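Nucleosome assembly protein 1, putative (Plasmodium falciparum, PDB 3FS3) probably acts as a histone chaperone of the nucleosome assembly protein family, binding histones and chromatin. Local coordinates at residues F158-Y163 with L275-R280; K177-K182 with G269-A274. All coordinates share one frame; numbering follows the deposited sequence.

Contact 1. Residues F158-Y163 with L275-R280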
ATOM      1  N   PHE A 158      13.473   0.145   8.775  1.00 45.41           N
ATOM      2  CA  PHE A 158      13.121   0.794  10.031  1.00 41.70           C
ATOM      3  C   PHE A 158      13.361  -0.101  11.243  1.00 38.90           C
ATOM      4  O   PHE A 158      13.487  -1.321  11.125  1.00 37.81           O
ATOM      5  CB  PHE A 158      11.658   1.247   9.991  1.00 39.33           C
ATOM      6  CG  PHE A 158      10.669   0.116   9.929  1.00 38.18           C
ATOM      7  CD1 PHE A 158      10.157  -0.442  11.094  1.00 34.64           C
ATOM      8  CD2 PHE A 158      10.254  -0.396   8.705  1.00 38.11           C
ATOM      9  CE1 PHE A 158       9.243  -1.487  11.041  1.00 33.35           C
ATOM     10  CE2 PHE A 158       9.342  -1.445   8.647  1.00 36.98           C
ATOM     11  CZ  PHE A 158       8.837  -1.989   9.821  1.00 32.02           C
ATOM     12  N   ILE A 159      13.426   0.518  12.414  1.00 35.66           N
ATOM     13  CA  ILE A 159      13.654  -0.222  13.642  1.00 33.23           C
ATOM     14  C   ILE A 159      12.680   0.198  14.732  1.00 31.27           C
ATOM     15  O   ILE A 159      12.561   1.381  15.052  1.00 34.23           O
ATOM     16  CB  ILE A 159      15.127  -0.047  14.108  1.00 32.83           C
ATOM     17  CG1 ILE A 159      15.325  -0.624  15.511  1.00 36.77           C
ATOM     18  CG2 ILE A 159      15.534   1.408  14.025  1.00 34.78           C
ATOM     19  CD1 ILE A 159      15.096   0.370  16.626  1.00 41.07           C
ATOM     20  N   LEU A 160      11.964  -0.780  15.283  1.00 26.90           N
ATOM     21  CA  LEU A 160      10.999  -0.533  16.351  1.00 22.49           C
ATOM     22  C   LEU A 160      11.657  -0.758  17.713  1.00 22.20           C
ATOM     23  O   LEU A 160      12.275  -1.792  17.943  1.00 22.91           O
ATOM     24  CB  LEU A 160       9.805  -1.473  16.206  1.00 19.17           C
ATOM     25  CG  LEU A 160       8.925  -1.297  14.975  1.00 18.44           C
ATOM     26  CD1 LEU A 160       7.866  -2.398  14.972  1.00 19.97           C
ATOM     27  CD2 LEU A 160       8.284   0.096  14.975  1.00 16.00           C
ATOM     28  N   SER A 161      11.529   0.208  18.616  1.00 22.94           N
ATOM     29  CA  SER A 161      12.129   0.074  19.942  1.00 22.70           C
ATOM     30  C   SER A 161      11.079   0.091  21.043  1.00 23.34           C
ATOM     31  O   SER A 161      10.187   0.936  21.051  1.00 25.79           O
ATOM     32  CB  SER A 161      13.142   1.195  20.192  1.00 25.59           C
ATOM     33  OG  SER A 161      14.222   1.118  19.280  1.00 30.44           O
ATOM     34  N   PHE A 162      11.200  -0.859  21.962  1.00 24.12           N
ATOM     35  CA  PHE A 162      10.294  -1.001  23.094  1.00 21.96           C
ATOM     36  C   PHE A 162      11.097  -0.740  24.373  1.00 22.67           C
ATOM     37  O   PHE A 162      11.947  -1.545  24.763  1.00 21.48           O
ATOM     38  CB  PHE A 162       9.706  -2.415  23.098  1.00 24.77           C
ATOM     39  CG  PHE A 162       8.896  -2.738  21.865  1.00 26.07           C
ATOM     40  CD1 PHE A 162       7.505  -2.750  21.911  1.00 25.40           C
ATOM     41  CD2 PHE A 162       9.527  -2.991  20.654  1.00 23.07           C
ATOM     42  CE1 PHE A 162       6.754  -3.011  20.764  1.00 28.19           C
ATOM     43  CE2 PHE A 162       8.787  -3.253  19.501  1.00 28.73           C
ATOM     44  CZ  PHE A 162       7.393  -3.263  19.559  1.00 27.12           C
ATOM     45  N   TYR A 163      10.834   0.397  25.010  1.00 20.85           N
ATOM     46  CA  TYR A 163      11.545   0.779  26.221  1.00 22.25           C
ATOM     47  C   TYR A 163      10.812   0.274  27.456  1.00 25.27           C
ATOM     48  O   TYR A 163       9.618   0.524  27.628  1.00 25.73           O
ATOM     49  CB  TYR A 163      11.694   2.301  26.273  1.00 23.48           C
ATOM     50  CG  TYR A 163      12.523   2.855  25.133  1.00 28.54           C
ATOM     51  CD1 TYR A 163      13.851   3.247  25.326  1.00 28.52           C
ATOM     52  CD2 TYR A 163      11.991   2.951  23.846  1.00 26.34           C
ATOM     53  CE1 TYR A 163      14.630   3.715  24.261  1.00 27.86           C
ATOM     54  CE2 TYR A 163      12.756   3.413  22.785  1.00 28.75           C
ATOM     55  CZ  TYR A 163      14.073   3.790  22.996  1.00 29.24           C
ATOM     56  OH  TYR A 163      14.829   4.203  21.924  1.00 34.05           O
ATOM     57  N   LEU A 275       4.023  -3.414  11.318  1.00 30.28           N
ATOM     58  CA  LEU A 275       3.473  -2.332  10.523  1.00 31.53           C
ATOM     59  C   LEU A 275       2.382  -1.592  11.294  1.00 30.74           C
ATOM     60  O   LEU A 275       2.275  -0.374  11.219  1.00 28.20           O
ATOM     61  CB  LEU A 275       2.899  -2.892   9.221  1.00 33.61           C
ATOM     62  CG  LEU A 275       2.818  -1.908   8.055  1.00 38.12           C
ATOM     63  CD1 LEU A 275       4.230  -1.542   7.599  1.00 40.65           C
ATOM     64  CD2 LEU A 275       2.052  -2.542   6.908  1.00 42.96           C
ATOM     65  N   THR A 276       1.571  -2.342  12.030  1.00 30.32           N
ATOM     66  CA  THR A 276       0.489  -1.755  12.802  1.00 30.30           C
ATOM     67  C   THR A 276       1.042  -0.895  13.934  1.00 29.75           C
ATOM     68  O   THR A 276       0.517   0.181  14.218  1.00 28.39           O
ATOM     69  CB  THR A 276      -0.423  -2.843  13.395  1.00 30.19           C
ATOM     70  OG1 THR A 276      -0.971  -3.633  12.333  1.00 40.99           O
ATOM     71  CG2 THR A 276      -1.559  -2.222  14.183  1.00 31.73           C
ATOM     72  N   ILE A 277       2.100  -1.372  14.579  1.00 26.76           N
ATOM     73  CA  ILE A 277       2.704  -0.623  15.669  1.00 26.89           C
ATOM     74  C   ILE A 277       3.312   0.652  15.114  1.00 27.87           C
ATOM     75  O   ILE A 277       3.123   1.734  15.655  1.00 26.02           O
ATOM     76  CB  ILE A 277       3.801  -1.448  16.378  1.00 26.92           C
ATOM     77  CG1 ILE A 277       3.151  -2.585  17.174  1.00 25.51           C
ATOM     78  CG2 ILE A 277       4.644  -0.538  17.284  1.00 23.98           C
ATOM     79  CD1 ILE A 277       4.131  -3.483  17.904  1.00 23.86           C
ATOM     80  N   LYS A 278       4.031   0.505  14.010  1.00 29.95           N
ATOM     81  CA  LYS A 278       4.695   1.616  13.349  1.00 32.74           C
ATOM     82  C   LYS A 278       3.754   2.681  12.798  1.00 32.45           C
ATOM     83  O   LYS A 278       3.941   3.868  13.046  1.00 34.11           O
ATOM     84  CB  LYS A 278       5.565   1.067  12.210  1.00 37.36           C
ATOM     85  CG  LYS A 278       6.071   2.102  11.218  1.00 39.39           C
ATOM     86  CD  LYS A 278       7.048   1.457  10.238  1.00 42.47           C
ATOM     87  CE  LYS A 278       7.607   2.459   9.238  1.00 43.05           C
ATOM     88  NZ  LYS A 278       6.576   2.923   8.263  1.00 41.70           N
ATOM     89  N   GLU A 279       2.735   2.258  12.065  1.00 32.38           N
ATOM     90  CA  GLU A 279       1.820   3.210  11.444  1.00 36.16           C
ATOM     91  C   GLU A 279       0.554   3.545  12.217  1.00 33.89           C
ATOM     92  O   GLU A 279      -0.079   4.562  11.950  1.00 33.02           O
ATOM     93  CB  GLU A 279       1.424   2.700  10.060  1.00 38.26           C
ATOM     94  CG  GLU A 279       2.594   2.265   9.207  1.00 43.71           C
ATOM     95  CD  GLU A 279       2.183   1.955   7.785  1.00 50.50           C
ATOM     96  OE1 GLU A 279       1.307   1.082   7.594  1.00 50.63           O
ATOM     97  OE2 GLU A 279       2.735   2.589   6.858  1.00 54.68           O
ATOM     98  N   ARG A 280       0.187   2.699  13.171  1.00 32.58           N
ATOM     99  CA  ARG A 280      -1.034   2.913  13.932  1.00 32.57           C
ATOM    100  C   ARG A 280      -0.865   3.237  15.409  1.00 30.01           C
ATOM    101  O   ARG A 280      -1.302   4.292  15.863  1.00 32.81           O
ATOM    102  CB  ARG A 280      -1.951   1.696  13.767  1.00 35.03           C
ATOM    103  CG  ARG A 280      -2.846   1.765  12.530  1.00 44.18           C
ATOM    104  CD  ARG A 280      -3.868   2.880  12.708  1.00 51.15           C
ATOM    105  NE  ARG A 280      -4.948   2.833  11.729  1.00 55.57           N
ATOM    106  CZ  ARG A 280      -6.083   3.518  11.839  1.00 55.24           C
ATOM    107  NH1 ARG A 280      -6.285   4.304  12.886  1.00 53.61           N
ATOM    108  NH2 ARG A 280      -7.019   3.413  10.906  1.00 61.15           N
TER

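Contact 2. Residues K177-K182 with G269-A274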
ATOM      1  N   LYS A 177      13.549  -4.288  17.239  1.00 29.06           N
ATOM      2  CA  LYS A 177      13.275  -5.188  16.136  1.00 31.63           C
ATOM      3  C   LYS A 177      13.607  -4.383  14.885  1.00 33.09           C
ATOM      4  O   LYS A 177      13.022  -3.323  14.649  1.00 33.15           O
ATOM      5  CB  LYS A 177      11.799  -5.585  16.139  1.00 34.66           C
ATOM      6  CG  LYS A 177      11.409  -6.589  15.065  1.00 33.48           C
ATOM      7  CD  LYS A 177      11.979  -7.957  15.356  1.00 33.62           C
ATOM      8  CE  LYS A 177      11.578  -8.971  14.285  1.00 34.56           C
ATOM      9  NZ  LYS A 177      10.187  -9.461  14.427  1.00 33.79           N
ATOM     10  N   THR A 178      14.561  -4.876  14.101  1.00 35.18           N
ATOM     11  CA  THR A 178      14.984  -4.195  12.884  1.00 36.80           C
ATOM     12  C   THR A 178      14.471  -4.879  11.619  1.00 37.76           C
ATOM     13  O   THR A 178      14.727  -6.058  11.391  1.00 37.24           O
ATOM     14  CB  THR A 178      16.520  -4.119  12.804  1.00 39.56           C
ATOM     15  OG1 THR A 178      17.034  -3.566  14.021  1.00 39.60           O
ATOM     16  CG2 THR A 178      16.952  -3.232  11.632  1.00 38.65           C
ATOM     17  N   TYR A 179      13.740  -4.130  10.801  1.00 38.72           N
ATOM     18  CA  TYR A 179      13.210  -4.660   9.551  1.00 39.47           C
ATOM     19  C   TYR A 179      14.050  -4.135   8.394  1.00 41.50           C
ATOM     20  O   TYR A 179      14.033  -2.939   8.098  1.00 39.57           O
ATOM     21  CB  TYR A 179      11.744  -4.251   9.375  1.00 35.98           C
ATOM     22  CG  TYR A 179      10.823  -5.001  10.304  1.00 36.45           C
ATOM     23  CD1 TYR A 179      10.309  -6.249   9.952  1.00 35.76           C
ATOM     24  CD2 TYR A 179      10.545  -4.510  11.574  1.00 31.70           C
ATOM     25  CE1 TYR A 179       9.547  -6.993  10.853  1.00 36.40           C
ATOM     26  CE2 TYR A 179       9.791  -5.239  12.478  1.00 34.12           C
ATOM     27  CZ  TYR A 179       9.296  -6.478  12.117  1.00 36.00           C
ATOM     28  OH  TYR A 179       8.565  -7.196  13.035  1.00 38.70           O
ATOM     29  N   HIS A 180      14.800  -5.037   7.764  1.00 44.53           N
ATOM     30  CA  HIS A 180      15.663  -4.690   6.632  1.00 49.03           C
ATOM     31  C   HIS A 180      14.891  -4.873   5.337  1.00 48.85           C
ATOM     32  O   HIS A 180      14.396  -5.963   5.053  1.00 47.85           O
ATOM     33  CB  HIS A 180      16.904  -5.585   6.627  1.00 49.15           C
ATOM     34  CG  HIS A 180      17.876  -5.271   7.722  1.00 52.04           C
ATOM     35  ND1 HIS A 180      18.735  -4.194   7.668  1.00 53.71           N
ATOM     36  CD2 HIS A 180      18.119  -5.887   8.904  1.00 51.06           C
ATOM     37  CE1 HIS A 180      19.469  -4.163   8.766  1.00 53.24           C
ATOM     38  NE2 HIS A 180      19.115  -5.179   9.532  1.00 51.36           N
ATOM     39  N   MET A 181      14.789  -3.810   4.545  1.00 51.14           N
ATOM     40  CA  MET A 181      14.038  -3.901   3.300  1.00 53.85           C
ATOM     41  C   MET A 181      14.604  -3.102   2.132  1.00 53.31           C
ATOM     42  O   MET A 181      15.335  -2.129   2.323  1.00 49.82           O
ATOM     43  CB  MET A 181      12.602  -3.481   3.568  1.00 55.38           C
ATOM     44  CG  MET A 181      12.005  -4.229   4.732  1.00 56.02           C
ATOM     45  SD  MET A 181      10.581  -3.406   5.369  1.00 57.70           S
ATOM     46  CE  MET A 181       9.360  -3.966   4.174  1.00 55.44           C
ATOM     47  N   LYS A 182      14.247  -3.535   0.923  1.00 55.54           N
ATOM     48  CA  LYS A 182      14.696  -2.904  -0.316  1.00 56.94           C
ATOM     49  C   LYS A 182      14.763  -1.385  -0.219  1.00 55.56           C
ATOM     50  O   LYS A 182      15.720  -0.773  -0.693  1.00 55.83           O
ATOM     51  CB  LYS A 182      13.780  -3.309  -1.466  1.00 55.53           C
ATOM     52  N   GLY A 269       2.655 -12.553   9.331  1.00 47.87           N
ATOM     53  CA  GLY A 269       1.952 -12.085  10.511  1.00 46.04           C
ATOM     54  C   GLY A 269       2.778 -11.146  11.365  1.00 45.67           C
ATOM     55  O   GLY A 269       2.257 -10.198  11.956  1.00 44.11           O
ATOM     56  N   ASP A 270       4.077 -11.416  11.422  1.00 43.94           N
ATOM     57  CA  ASP A 270       5.009 -10.621  12.202  1.00 39.56           C
ATOM     58  C   ASP A 270       5.162  -9.234  11.602  1.00 40.48           C
ATOM     59  O   ASP A 270       5.174  -8.231  12.318  1.00 39.62           O
ATOM     60  CB  ASP A 270       6.365 -11.329  12.246  1.00 41.89           C
ATOM     61  CG  ASP A 270       7.390 -10.577  13.054  1.00 41.76           C
ATOM     62  OD1 ASP A 270       7.877  -9.540  12.565  1.00 40.62           O
ATOM     63  OD2 ASP A 270       7.705 -11.026  14.178  1.00 44.09           O
ATOM     64  N   TYR A 271       5.276  -9.179  10.281  1.00 37.60           N
ATOM     65  CA  TYR A 271       5.425  -7.909   9.598  1.00 34.86           C
ATOM     66  C   TYR A 271       4.138  -7.102   9.722  1.00 35.96           C
ATOM     67  O   TYR A 271       4.167  -5.872   9.783  1.00 31.87           O
ATOM     68  CB  TYR A 271       5.741  -8.133   8.124  1.00 37.12           C
ATOM     69  CG  TYR A 271       6.046  -6.857   7.386  1.00 37.28           C
ATOM     70  CD1 TYR A 271       7.211  -6.140   7.650  1.00 36.89           C
ATOM     71  CD2 TYR A 271       5.155  -6.345   6.443  1.00 38.73           C
ATOM     72  CE1 TYR A 271       7.482  -4.940   6.994  1.00 40.98           C
ATOM     73  CE2 TYR A 271       5.420  -5.144   5.779  1.00 36.74           C
ATOM     74  CZ  TYR A 271       6.581  -4.450   6.061  1.00 39.27           C
ATOM     75  OH  TYR A 271       6.844  -3.260   5.419  1.00 44.87           O
ATOM     76  N   GLU A 272       3.006  -7.798   9.761  1.00 38.10           N
ATOM     77  CA  GLU A 272       1.716  -7.129   9.873  1.00 37.76           C
ATOM     78  C   GLU A 272       1.641  -6.439  11.229  1.00 34.99           C
ATOM     79  O   GLU A 272       1.170  -5.307  11.344  1.00 35.08           O
ATOM     80  CB  GLU A 272       0.578  -8.142   9.739  1.00 41.54           C
ATOM     81  CG  GLU A 272      -0.745  -7.529   9.307  1.00 48.28           C
ATOM     82  CD  GLU A 272      -1.898  -8.510   9.386  1.00 52.03           C
ATOM     83  OE1 GLU A 272      -1.720  -9.679   8.987  1.00 54.15           O
ATOM     84  OE2 GLU A 272      -2.990  -8.108   9.840  1.00 58.23           O
ATOM     85  N   VAL A 273       2.106  -7.130  12.260  1.00 34.50           N
ATOM     86  CA  VAL A 273       2.099  -6.566  13.606  1.00 33.29           C
ATOM     87  C   VAL A 273       3.015  -5.347  13.669  1.00 32.20           C
ATOM     88  O   VAL A 273       2.629  -4.298  14.173  1.00 28.19           O
ATOM     89  CB  VAL A 273       2.583  -7.595  14.646  1.00 32.84           C
ATOM     90  CG1 VAL A 273       2.751  -6.925  16.001  1.00 29.72           C
ATOM     91  CG2 VAL A 273       1.587  -8.743  14.738  1.00 32.20           C
ATOM     92  N   ALA A 274       4.226  -5.497  13.140  1.00 31.19           N
ATOM     93  CA  ALA A 274       5.211  -4.425  13.143  1.00 32.11           C
ATOM     94  C   ALA A 274       4.690  -3.191  12.441  1.00 31.33           C
ATOM     95  O   ALA A 274       4.891  -2.066  12.903  1.00 29.95           O
ATOM     96  CB  ALA A 274       6.483  -4.895  12.471  1.00 34.21           C
TER

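Contact 1. Residues F158-Y163 with L275-R280
F158, L160 and F162 of the sheet meet I277 and K278 of helix 260-289 in the helix-and-sheet core of the nucleosome assembly protein fold, where a long helix lies across an antiparallel sheet. The three strand residues face the helix because neighbouring residues of an extended strand point to opposite sides. The short axes of strand 158-163 and helix 275-280 run 9.8 Å apart at 88°, nearly perpendicular, and little of the helix takes part. No hydrogen bond joins the segments; the contact is a worked case of apolar packing in which a lysine serves as a hydrocarbon. The methylenes of K278 pass over one face of the F158 ring, with CD 3.6 Å from the ring centroid and only 7° off its normal, a CH-pi contact. CE continues above CG and CD2 of the ring, while NZ stays above the ring but farther out, 5.2 Å from the centroid, at most a weak cation-pi attraction. Closer to the helix backbone, K278 CB rests against L160 CD2 at 4.0 Å, the two side chains crossing at about a right angle. F162 and I277 meet tip to tip, I277 CD1 lying in the plane of the ring 3.7 Å from F162 CZ. F241 adds an edge-to-face partner to F162, and I143 of the adjoining strand touches I277. Helix 260-289 thus packs on the antiparallel sheet of the NAP-family domain.

Contact 2. Residues K177-K182 with G269-A274
Y179 and K177, neighbours on one face of strand 174-181, converge on D270 of helix 260-289, which crosses the antiparallel sheet of this nucleosome assembly protein domain. The tight half of the contact is a polar cluster in which K177, Y179 and A274 are buried. D270, with CG anti to its backbone N (chi1 -179°), reaches out to meet K177 tip to tip. The salt bridge runs from K177 NZ to D270 OD2 over 2.9 Å, with a weak hydrogen bond to OD1. That same OD1 accepts a very short hydrogen bond from Y179 OH, at the edge of the ring and near its plane, the ring and carboxylate planes standing 46° apart. One carboxylate oxygen thus takes two donors, and the positive charge nearby would be expected to stabilise the ionised acid. The carbonyl O of F240 is a main partner of K177 NZ alongside D270, and the F240 ring also forms a cation-pi contact with the lysine. A274 packs against the phenol end of Y179, its CB a tight 3.2 Å from CZ.

The side formed by M181 and Y271, both partly exposed, lies nearer solvent and is joined by aromatic and apolar contacts without hydrogen bonds. The Y271 ring turns its edge toward the face of Y179 in an offset edge-to-face pair, centroids 5.8 Å apart and planes at 69°. Beyond it M181 makes a Met-aromatic contact through its sulfur, oblique to the Y271 ring and 5.0 Å from the centroid; the placement of its CE is doubtful. L192 lies against M181 from the next strand. M181 SD lies 3.8 Å from Y271 CE1.

Contacts 1 and 2 lie with their centres about 9 Å apart, on consecutive portions of helix 260-289: residues 269-274 serve contact 2 and 275-280 serve contact 1. Their strands, 158-164 and 174-181, follow each other in the chain and are antiparallel neighbours in the same sheet. Because the segments come in the order 158-163, 177-182, 269-274, 275-280, contact 2 is nested within the loop that contact 1 closes. Probable backbone hydrogen bonds stitch the two together, L160 N to K177 O and F158 O to Y179 N, each 2.8 Å. Successive turns of one helix pack on adjacent strands of one sheet, moving from a polar cluster to an apolar patch.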